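Local coordinates for protein putative lipase (Bacteroides thetaiotaomicron VPI-5482, PDB 3BZW) that probably hydrolyses ester bonds as a GDSL-like lipase or acylhydrolase of the SGNH hydrolase clan, with lysophospholipids as possible substrates, at residues A[88-92]-A[158-162]; A[105-110]-A[142-148]; A[171-176]-A[237-242]. One frame throughout, in Å; residues are numbered along the deposited sequence.

Interaction 1. Residues A[88-92]-A[158-162]; sequences EVDAI and FPDKQ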
loop_
_atom_site.group_PDB
_atom_site.type_symbol
_atom_site.label_atom_id
_atom_site.label_comp_id
_atom_site.label_asym_id
_atom_site.label_seq_id
_atom_site.Cartn_x
_atom_site.Cartn_y
_atom_site.Cartn_z
ATOM N N GLU A 88 -17.324 -49.991 -0.847
ATOM C CA GLU A 88 -17.192 -49.889 0.607
ATOM C C GLU A 88 -16.809 -48.496 1.102
ATOM O O GLU A 88 -17.269 -48.057 2.153
ATOM C CB GLU A 88 -16.122 -50.860 1.116
ATOM C CG GLU A 88 -16.279 -52.303 0.685
ATOM C CD GLU A 88 -15.077 -53.151 1.076
ATOM O OE1 GLU A 88 -14.832 -53.324 2.291
ATOM O OE2 GLU A 88 -14.371 -53.637 0.168
ATOM N N VAL A 89 -15.959 -47.811 0.346
ATOM C CA VAL A 89 -15.471 -46.494 0.756
ATOM C C VAL A 89 -16.545 -45.421 0.935
ATOM O O VAL A 89 -17.478 -45.314 0.134
ATOM C CB VAL A 89 -14.374 -45.988 -0.221
ATOM C CG1 VAL A 89 -14.996 -45.540 -1.534
ATOM C CG2 VAL A 89 -13.575 -44.868 0.431
ATOM N N ASP A 90 -16.405 -44.637 2.004
ATOM C CA ASP A 90 -17.343 -43.561 2.329
ATOM C C ASP A 90 -16.754 -42.179 2.089
ATOM O O ASP A 90 -17.460 -41.256 1.692
ATOM C CB ASP A 90 -17.772 -43.645 3.797
ATOM C CG ASP A 90 -18.509 -44.919 4.114
ATOM O OD1 ASP A 90 -19.455 -45.251 3.369
ATOM O OD2 ASP A 90 -18.147 -45.582 5.109
ATOM N N ALA A 91 -15.463 -42.030 2.354
ATOM C CA ALA A 91 -14.800 -40.744 2.167
ATOM C C ALA A 91 -13.359 -40.950 1.722
ATOM O O ALA A 91 -12.816 -42.051 1.823
ATOM C CB ALA A 91 -14.847 -39.938 3.463
ATOM N N ILE A 92 -12.743 -39.878 1.240
ATOM C CA ILE A 92 -11.375 -39.937 0.747
ATOM C C ILE A 92 -10.551 -38.730 1.168
ATOM O O ILE A 92 -10.992 -37.588 1.034
ATOM C CB ILE A 92 -11.360 -39.999 -0.795
ATOM C CG1 ILE A 92 -12.156 -41.214 -1.264
ATOM C CG2 ILE A 92 -9.920 -40.058 -1.314
ATOM C CD1 ILE A 92 -12.280 -41.308 -2.756
ATOM N N PHE A 158 -15.577 -40.827 -7.752
ATOM C CA PHE A 158 -16.345 -40.757 -6.513
ATOM C C PHE A 158 -17.149 -39.463 -6.431
ATOM O O PHE A 158 -17.007 -38.696 -5.480
ATOM C CB PHE A 158 -15.377 -40.833 -5.329
ATOM C CG PHE A 158 -14.464 -42.027 -5.368
ATOM C CD1 PHE A 158 -14.920 -43.280 -4.975
ATOM C CD2 PHE A 158 -13.146 -41.898 -5.800
ATOM C CE1 PHE A 158 -14.074 -44.390 -5.008
ATOM C CE2 PHE A 158 -12.293 -43.002 -5.837
ATOM C CZ PHE A 158 -12.756 -44.246 -5.441
ATOM N N PRO A 159 -18.030 -39.217 -7.414
ATOM C CA PRO A 159 -18.843 -37.997 -7.434
ATOM C C PRO A 159 -19.790 -37.760 -6.261
ATOM O O PRO A 159 -20.140 -36.614 -5.974
ATOM C CB PRO A 159 -19.588 -38.103 -8.769
ATOM C CG PRO A 159 -19.762 -39.576 -8.931
ATOM C CD PRO A 159 -18.396 -40.107 -8.532
ATOM N N ASP A 160 -20.193 -38.827 -5.576
ATOM C CA ASP A 160 -21.134 -38.698 -4.461
ATOM C C ASP A 160 -20.496 -38.877 -3.090
ATOM O O ASP A 160 -21.196 -39.043 -2.088
ATOM C CB ASP A 160 -22.268 -39.715 -4.631
ATOM C CG ASP A 160 -21.779 -41.158 -4.550
ATOM O OD1 ASP A 160 -20.560 -41.394 -4.711
ATOM O OD2 ASP A 160 -22.617 -42.058 -4.341
ATOM N N LYS A 161 -19.171 -38.828 -3.040
ATOM C CA LYS A 161 -18.456 -39.014 -1.785
ATOM C C LYS A 161 -17.837 -37.735 -1.241
ATOM O O LYS A 161 -17.672 -36.743 -1.957
ATOM C CB LYS A 161 -17.338 -40.045 -1.967
ATOM C CG LYS A 161 -17.774 -41.378 -2.557
ATOM C CD LYS A 161 -18.741 -42.126 -1.648
ATOM C CE LYS A 161 -19.048 -43.505 -2.228
ATOM N NZ LYS A 161 -19.953 -44.307 -1.369
ATOM N N GLN A 162 -17.498 -37.779 0.042
ATOM C CA GLN A 162 -16.846 -36.665 0.713
ATOM C C GLN A 162 -15.353 -36.824 0.414
ATOM O O GLN A 162 -14.730 -37.788 0.860
ATOM C CB GLN A 162 -17.083 -36.753 2.222
ATOM C CG GLN A 162 -16.424 -35.646 3.034
ATOM C CD GLN A 162 -16.894 -34.268 2.614
ATOM O OE1 GLN A 162 -16.381 -33.690 1.653
ATOM N NE2 GLN A 162 -17.883 -33.743 3.321
HETATM O O HOH W 1 -19.319 -39.581 1.563
HETATM O O HOH W 2 -20.688 -43.918 1.469
#

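Interaction 2. Residues A[105-110]-A[142-148]; sequences VPIGEW and TYRGRIN. With SO4 (sulfate ion), chain L.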
loop_
_atom_site.group_PDB
_atom_site.type_symbol
_atom_site.label_atom_id
_atom_site.label_comp_id
_atom_site.label_asym_id
_atom_site.label_seq_id
_atom_site.Cartn_x
_atom_site.Cartn_y
_atom_site.Cartn_z
ATOM N N VAL A 105 8.888 -29.871 -9.435
ATOM C CA VAL A 105 7.816 -29.896 -10.427
ATOM C C VAL A 105 7.340 -28.457 -10.629
ATOM O O VAL A 105 6.847 -27.829 -9.694
ATOM C CB VAL A 105 6.604 -30.745 -9.940
ATOM C CG1 VAL A 105 5.478 -30.677 -10.964
ATOM C CG2 VAL A 105 7.027 -32.187 -9.714
ATOM N N PRO A 106 7.477 -27.916 -11.851
ATOM C CA PRO A 106 7.037 -26.540 -12.100
ATOM C C PRO A 106 5.570 -26.353 -11.718
ATOM O O PRO A 106 4.740 -27.229 -11.966
ATOM C CB PRO A 106 7.273 -26.366 -13.599
ATOM C CG PRO A 106 8.440 -27.275 -13.858
ATOM C CD PRO A 106 8.065 -28.505 -13.067
ATOM N N ILE A 107 5.259 -25.213 -11.110
ATOM C CA ILE A 107 3.897 -24.909 -10.677
ATOM C C ILE A 107 2.935 -24.854 -11.863
ATOM O O ILE A 107 1.838 -25.421 -11.816
ATOM C CB ILE A 107 3.855 -23.570 -9.905
ATOM C CG1 ILE A 107 4.614 -23.717 -8.582
ATOM C CG2 ILE A 107 2.408 -23.148 -9.655
ATOM C CD1 ILE A 107 3.994 -24.707 -7.602
ATOM N N GLY A 108 3.350 -24.174 -12.925
ATOM C CA GLY A 108 2.520 -24.083 -14.114
ATOM C C GLY A 108 1.366 -23.100 -14.050
ATOM O O GLY A 108 1.435 -22.083 -13.357
ATOM N N GLU A 109 0.294 -23.422 -14.772
ATOM C CA GLU A 109 -0.888 -22.572 -14.845
ATOM C C GLU A 109 -2.163 -23.401 -14.689
ATOM O O GLU A 109 -2.203 -24.564 -15.081
ATOM C CB GLU A 109 -0.929 -21.856 -16.201
ATOM C CG GLU A 109 0.338 -21.096 -16.577
ATOM C CD GLU A 109 0.514 -19.803 -15.799
ATOM O OE1 GLU A 109 -0.428 -19.391 -15.084
ATOM O OE2 GLU A 109 1.600 -19.190 -15.918
ATOM N N TRP A 110 -3.208 -22.790 -14.140
ATOM C CA TRP A 110 -4.481 -23.483 -13.939
ATOM C C TRP A 110 -5.293 -23.658 -15.223
ATOM O O TRP A 110 -5.833 -24.734 -15.484
ATOM C CB TRP A 110 -5.356 -22.726 -12.931
ATOM C CG TRP A 110 -4.840 -22.691 -11.520
ATOM C CD1 TRP A 110 -4.420 -21.591 -10.827
ATOM C CD2 TRP A 110 -4.761 -23.794 -10.607
ATOM N NE1 TRP A 110 -4.090 -21.940 -9.537
ATOM C CE2 TRP A 110 -4.289 -23.285 -9.375
ATOM C CE3 TRP A 110 -5.046 -25.164 -10.709
ATOM C CZ2 TRP A 110 -4.096 -24.098 -8.251
ATOM C CZ3 TRP A 110 -4.853 -25.975 -9.589
ATOM C CH2 TRP A 110 -4.382 -25.436 -8.376
ATOM N N THR A 142 3.139 -30.144 -14.982
ATOM C CA THR A 142 3.130 -29.118 -13.946
ATOM C C THR A 142 2.306 -29.518 -12.729
ATOM O O THR A 142 1.476 -30.423 -12.797
ATOM C CB THR A 142 2.574 -27.792 -14.491
ATOM O OG1 THR A 142 1.167 -27.923 -14.710
ATOM C CG2 THR A 142 3.250 -27.436 -15.812
ATOM N N TYR A 143 2.541 -28.826 -11.618
ATOM C CA TYR A 143 1.842 -29.104 -10.370
ATOM C C TYR A 143 0.353 -28.769 -10.483
ATOM O O TYR A 143 -0.501 -29.572 -10.102
ATOM C CB TYR A 143 2.479 -28.294 -9.242
ATOM C CG TYR A 143 2.027 -28.682 -7.852
ATOM C CD1 TYR A 143 2.244 -29.972 -7.360
ATOM C CD2 TYR A 143 1.426 -27.750 -7.010
ATOM C CE1 TYR A 143 1.880 -30.319 -6.061
ATOM C CE2 TYR A 143 1.054 -28.087 -5.711
ATOM C CZ TYR A 143 1.290 -29.370 -5.243
ATOM O OH TYR A 143 0.965 -29.692 -3.947
ATOM N N ARG A 144 0.044 -27.583 -11.000
ATOM C CA ARG A 144 -1.348 -27.174 -11.159
ATOM C C ARG A 144 -2.033 -28.115 -12.142
ATOM O O ARG A 144 -3.210 -28.451 -11.982
ATOM C CB ARG A 144 -1.423 -25.726 -11.651
ATOM C CG ARG A 144 -1.169 -24.704 -10.545
ATOM C CD ARG A 144 -0.929 -23.311 -11.101
ATOM N NE ARG A 144 -0.915 -22.303 -10.043
ATOM C CZ ARG A 144 -0.484 -21.057 -10.201
ATOM N NH1 ARG A 144 -0.023 -20.656 -11.376
ATOM N NH2 ARG A 144 -0.528 -20.204 -9.186
ATOM N N GLY A 145 -1.284 -28.546 -13.153
ATOM C CA GLY A 145 -1.834 -29.466 -14.134
ATOM C C GLY A 145 -2.168 -30.795 -13.484
ATOM O O GLY A 145 -3.196 -31.405 -13.780
ATOM N N ARG A 146 -1.294 -31.248 -12.589
ATOM C CA ARG A 146 -1.501 -32.513 -11.890
ATOM C C ARG A 146 -2.704 -32.439 -10.958
ATOM O O ARG A 146 -3.435 -33.417 -10.792
ATOM C CB ARG A 146 -0.251 -32.883 -11.087
ATOM C CG ARG A 146 0.957 -33.195 -11.950
ATOM C CD ARG A 146 2.173 -33.516 -11.096
ATOM N NE ARG A 146 3.307 -33.930 -11.916
ATOM C CZ ARG A 146 4.421 -34.465 -11.428
ATOM N NH1 ARG A 146 4.547 -34.648 -10.120
ATOM N NH2 ARG A 146 5.404 -34.819 -12.246
ATOM N N ILE A 147 -2.904 -31.280 -10.339
ATOM C CA ILE A 147 -4.037 -31.109 -9.441
ATOM C C ILE A 147 -5.327 -31.122 -10.263
ATOM O O ILE A 147 -6.327 -31.710 -9.849
ATOM C CB ILE A 147 -3.919 -29.792 -8.633
ATOM C CG1 ILE A 147 -2.747 -29.903 -7.649
ATOM C CG2 ILE A 147 -5.210 -29.523 -7.869
ATOM C CD1 ILE A 147 -2.437 -28.617 -6.890
ATOM N N ASN A 148 -5.300 -30.483 -11.431
ATOM C CA ASN A 148 -6.478 -30.459 -12.295
ATOM C C ASN A 148 -6.854 -31.886 -12.688
ATOM O O ASN A 148 -8.020 -32.276 -12.606
ATOM C CB ASN A 148 -6.217 -29.641 -13.566
ATOM C CG ASN A 148 -6.187 -28.145 -13.308
ATOM O OD1 ASN A 148 -6.735 -27.657 -12.317
ATOM N ND2 ASN A 148 -5.564 -27.405 -14.218
HETATM S S SO4 L . 0.260 -16.936 -10.437
HETATM O O1 SO4 L . 1.068 -15.793 -9.956
HETATM O O2 SO4 L . -0.455 -17.531 -9.291
HETATM O O3 SO4 L . -0.726 -16.467 -11.431
HETATM O O4 SO4 L . 1.143 -17.945 -11.055
HETATM O O HOH W 3 -0.131 -26.030 -16.127
#

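Interaction 3. Residues A[171-176]-A[237-242]; sequences RSLANF and GYDRLH. With ACT (acetate ion), chain G.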
loop_
_atom_site.group_PDB
_atom_site.type_symbol
_atom_site.label_atom_id
_atom_site.label_comp_id
_atom_site.label_asym_id
_atom_site.label_seq_id
_atom_site.Cartn_x
_atom_site.Cartn_y
_atom_site.Cartn_z
ATOM N N ARG A 171 8.483 -28.731 6.459
ATOM C CA ARG A 171 9.525 -29.744 6.360
ATOM C C ARG A 171 10.927 -29.186 6.503
ATOM O O ARG A 171 11.191 -28.053 6.112
ATOM C CB ARG A 171 9.409 -30.426 5.000
ATOM C CG ARG A 171 9.320 -29.428 3.849
ATOM C CD ARG A 171 9.296 -30.127 2.505
ATOM N NE ARG A 171 10.591 -30.722 2.207
ATOM C CZ ARG A 171 10.765 -31.772 1.414
ATOM N NH1 ARG A 171 9.720 -32.350 0.833
ATOM N NH2 ARG A 171 11.984 -32.245 1.207
ATOM N N SER A 172 11.829 -29.996 7.046
ATOM C CA SER A 172 13.209 -29.572 7.204
ATOM C C SER A 172 14.136 -30.546 6.476
ATOM O O SER A 172 13.689 -31.319 5.625
ATOM C CB SER A 172 13.583 -29.459 8.685
ATOM O OG SER A 172 14.872 -28.880 8.826
ATOM N N LEU A 173 15.421 -30.517 6.811
ATOM C CA LEU A 173 16.402 -31.361 6.138
ATOM C C LEU A 173 16.155 -32.864 6.198
ATOM O O LEU A 173 15.587 -33.384 7.155
ATOM C CB LEU A 173 17.804 -31.049 6.678
ATOM C CG LEU A 173 18.126 -31.493 8.107
ATOM C CD1 LEU A 173 18.652 -32.918 8.089
ATOM C CD2 LEU A 173 19.168 -30.567 8.709
ATOM N N ALA A 174 16.589 -33.555 5.150
ATOM C CA ALA A 174 16.462 -35.005 5.065
ATOM C C ALA A 174 17.636 -35.537 4.248
ATOM O O ALA A 174 17.922 -35.043 3.159
ATOM C CB ALA A 174 15.141 -35.397 4.406
ATOM N N ASN A 175 18.314 -36.540 4.787
ATOM C CA ASN A 175 19.458 -37.143 4.118
ATOM C C ASN A 175 19.273 -38.656 4.130
ATOM O O ASN A 175 19.415 -39.295 5.170
ATOM C CB ASN A 175 20.748 -36.735 4.842
ATOM C CG ASN A 175 21.973 -37.475 4.330
ATOM O OD1 ASN A 175 22.080 -37.781 3.144
ATOM N ND2 ASN A 175 22.914 -37.749 5.229
ATOM N N PHE A 176 18.947 -39.221 2.969
ATOM C CA PHE A 176 18.710 -40.660 2.853
ATOM C C PHE A 176 19.737 -41.378 1.981
ATOM O O PHE A 176 19.420 -42.378 1.330
ATOM C CB PHE A 176 17.310 -40.908 2.286
ATOM C CG PHE A 176 16.210 -40.228 3.056
ATOM C CD1 PHE A 176 15.958 -40.569 4.384
ATOM C CD2 PHE A 176 15.433 -39.239 2.459
ATOM C CE1 PHE A 176 14.946 -39.929 5.105
ATOM C CE2 PHE A 176 14.418 -38.595 3.172
ATOM C CZ PHE A 176 14.176 -38.941 4.499
ATOM N N GLY A 237 18.984 -35.959 13.295
ATOM C CA GLY A 237 20.157 -35.742 12.468
ATOM C C GLY A 237 20.034 -36.001 10.980
ATOM O O GLY A 237 20.744 -35.378 10.185
ATOM N N TYR A 238 19.128 -36.893 10.588
ATOM C CA TYR A 238 18.994 -37.248 9.180
ATOM C C TYR A 238 17.602 -37.162 8.556
ATOM O O TYR A 238 17.473 -37.236 7.332
ATOM C CB TYR A 238 19.526 -38.671 8.978
ATOM C CG TYR A 238 20.940 -38.867 9.486
ATOM C CD1 TYR A 238 22.042 -38.654 8.656
ATOM C CD2 TYR A 238 21.175 -39.235 10.810
ATOM C CE1 TYR A 238 23.354 -38.807 9.142
ATOM C CE2 TYR A 238 22.470 -39.387 11.302
ATOM C CZ TYR A 238 23.553 -39.173 10.466
ATOM O OH TYR A 238 24.830 -39.333 10.965
ATOM N N ASP A 239 16.566 -37.026 9.374
ATOM C CA ASP A 239 15.216 -36.979 8.825
ATOM C C ASP A 239 14.277 -36.042 9.571
ATOM O O ASP A 239 13.634 -36.436 10.547
ATOM C CB ASP A 239 14.613 -38.388 8.803
ATOM C CG ASP A 239 13.341 -38.463 7.974
ATOM O OD1 ASP A 239 12.790 -37.394 7.632
ATOM O OD2 ASP A 239 12.890 -39.588 7.671
ATOM N N ARG A 240 14.204 -34.803 9.097
ATOM C CA ARG A 240 13.333 -33.797 9.684
ATOM C C ARG A 240 12.178 -33.560 8.715
ATOM O O ARG A 240 11.582 -32.480 8.686
ATOM C CB ARG A 240 14.110 -32.497 9.924
ATOM C CG ARG A 240 15.330 -32.682 10.812
ATOM C CD ARG A 240 16.004 -31.360 11.137
ATOM N NE ARG A 240 17.290 -31.576 11.797
ATOM C CZ ARG A 240 18.094 -30.604 12.206
ATOM N NH1 ARG A 240 17.747 -29.334 12.028
ATOM N NH2 ARG A 240 19.251 -30.901 12.786
ATOM N N LEU A 241 11.881 -34.590 7.922
ATOM C CA LEU A 241 10.803 -34.551 6.933
ATOM C C LEU A 241 9.632 -35.432 7.366
ATOM O O LEU A 241 8.483 -34.991 7.390
ATOM C CB LEU A 241 11.319 -35.029 5.566
ATOM C CG LEU A 241 10.291 -35.393 4.481
ATOM C CD1 LEU A 241 9.494 -34.152 4.076
ATOM C CD2 LEU A 241 11.007 -35.982 3.270
ATOM N N HIS A 242 9.926 -36.680 7.717
ATOM C CA HIS A 242 8.876 -37.601 8.134
ATOM C C HIS A 242 8.570 -37.544 9.628
ATOM O O HIS A 242 9.464 -37.665 10.467
ATOM C CB HIS A 242 9.243 -39.038 7.755
ATOM C CG HIS A 242 9.579 -39.215 6.306
ATOM N ND1 HIS A 242 10.851 -39.511 5.868
ATOM C CD2 HIS A 242 8.802 -39.158 5.199
ATOM C CE1 HIS A 242 10.844 -39.635 4.553
ATOM N NE2 HIS A 242 9.612 -39.427 4.122
HETATM C C ACT G . 7.849 -38.917 1.036
HETATM O O ACT G . 8.992 -39.215 1.334
HETATM O OXT ACT G . 7.236 -39.596 0.230
HETATM C CH3 ACT G . 7.188 -37.721 1.673
HETATM O O HOH W 4 15.255 -27.966 11.357
#

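Interaction 1. Residues A[88-92]-A[158-162]
The CD1 methyl of I92 sits over one face of the F158 ring, offset toward the rim and 3.5 Å from the centroid, a CH-pi contact in which the two side chains cross at about a right angle. I92 reaches that far because CD1 lies anti to CA (chi2 176°), which extends the chain. V89 crosses F158 in the same way, its CG1 3.8 Å from CE1 of F158. L81 and K82 of helix 74-85 meet the same ring, and replacing F158 by an alanine would probably leave the V89 and I92 methyls without their ring partner and open a gap toward this helix. F158 begins a type I turn that carries the chain from helix 143-157 into strand 162-166, next to strand 91-95 in the central parallel sheet of the SGNH hydrolase fold. There A91 pairs with Q162, and I92 N donates to Q162 O at 2.9 Å. Beside this bond a water accepts from Q162 N and donates to D90 O. K161 bends at chi2 (-64°) and then extends, laying CD and CE alongside the carbonyls of D90 and V89; its NZ approaches V89 O almost in line with the C=O bond, at 3.1 Å. A second water joins NZ to OD1 of D90, whose OD2 accepts from K28 N, while K161 O accepts from R250 of a second subunit.

Interaction 2. Residues A[105-110]-A[142-148]
R144 lies across W110 at about a right angle, its CG centred over the six-membered ring at 3.6 Å from the centroid. Further out the guanidinium is sandwiched: I107 CG2 lies against one face and W110 CD1 against the other, with the guanidinium and indole planes 33° apart. NE of R144 passes 3.2 Å from NE1 of W110, both donors and not bonded. The indole's edge meets CG2 of I147 and OD1 of N148 near its plane. N148 ND2 donates to a lone pair of W110 O at 3.0 Å, and its OD1 accepts from W209. The backbone at the helix start is also tightly joined: Y143 N donates to P106 O at 2.7 Å and R144 N to I107 O at 2.9 Å. T142, the N-cap, accepts from G145 N through OG1, placed between its own N and carbonyl carbon (chi1 71°). G108 packs on T142 CB, where a side chain would clash.

The outer end of R144 is gripped by polar atoms and ions rather than packed. NH1 is shared between G108 O and O4 of a sulfate, probably from the crystallisation liquor, and NH2 meets sulfate O2 at 2.7 Å. The E109 side is looser: OE1, bonded to Q117 of a third subunit, adds only a long, weak salt bridge, 3.9 Å from NH1. T130 of that subunit also binds the sulfate, and its K127 reaches G108 O. The loop thus spans the start of helix 143-157, with helix 195-210 against I107, W110 and Y143 and strand 111-122 leading on from W110.

Interaction 3. Residues A[171-176]-A[237-242]
F176 packs against D239 and H242, which have the spacing of the DxxH motif that supplies the active-site aspartate and histidine in SGNH hydrolases; their geometry is consistent with that role. F176 turns an edge to the carboxylate, its ring 84° from the carboxylate plane and CE1 3.3 Å from D239 OD2, and its CZ touches CE1 of H242. H242 ND1 donates in its ring plane to the syn lone pair of D239 OD2 at 2.7 Å; Y42 also bonds OD2. OD1 accepts from L241 N, an Asx turn, and from H242 N, completing an Asx motif; together they fix the carboxylate's rotation. H242 NE2 donates at 2.9 Å to an oxygen of an acetate, probably a crystallisation component; S35 N, G68 N and N99 ND2 bind the same ion, a set consistent with the oxyanion hole of SGNH hydrolases. Backbone bonds join the segments: N175 N to Y238 O, R240 N to L173 O, and S172 N to R240 O. L173 lays CD2 over the centre of the R240 guanidinium, and L241 CD1 lies over a face of that of R171, which is bonded to Q182 and T98. Strand 174-175 pairs with 180-182, R171 packs on helix 98-102, and helix 245-258 follows H242.

Interaction 2 is nested along the chain within the loop closed by interaction 1, and helix 143-157 connects them: it starts in interaction 2 and ends just before the turn of interaction 1. Their centres are 25 Å apart, and their nearest atoms about 12 Å. Interaction 3 follows in series and lies across the chain's centre from interaction 1, with centres 34 Å apart. It alone contains the probable active-site residues and the acetate. Interaction 2, whose nearest atoms are about 10 Å from those of interaction 3, holds its sulfate at a border with a third subunit, whereas interaction 1 borders a second subunit where strands 91-95 and 162-166 begin.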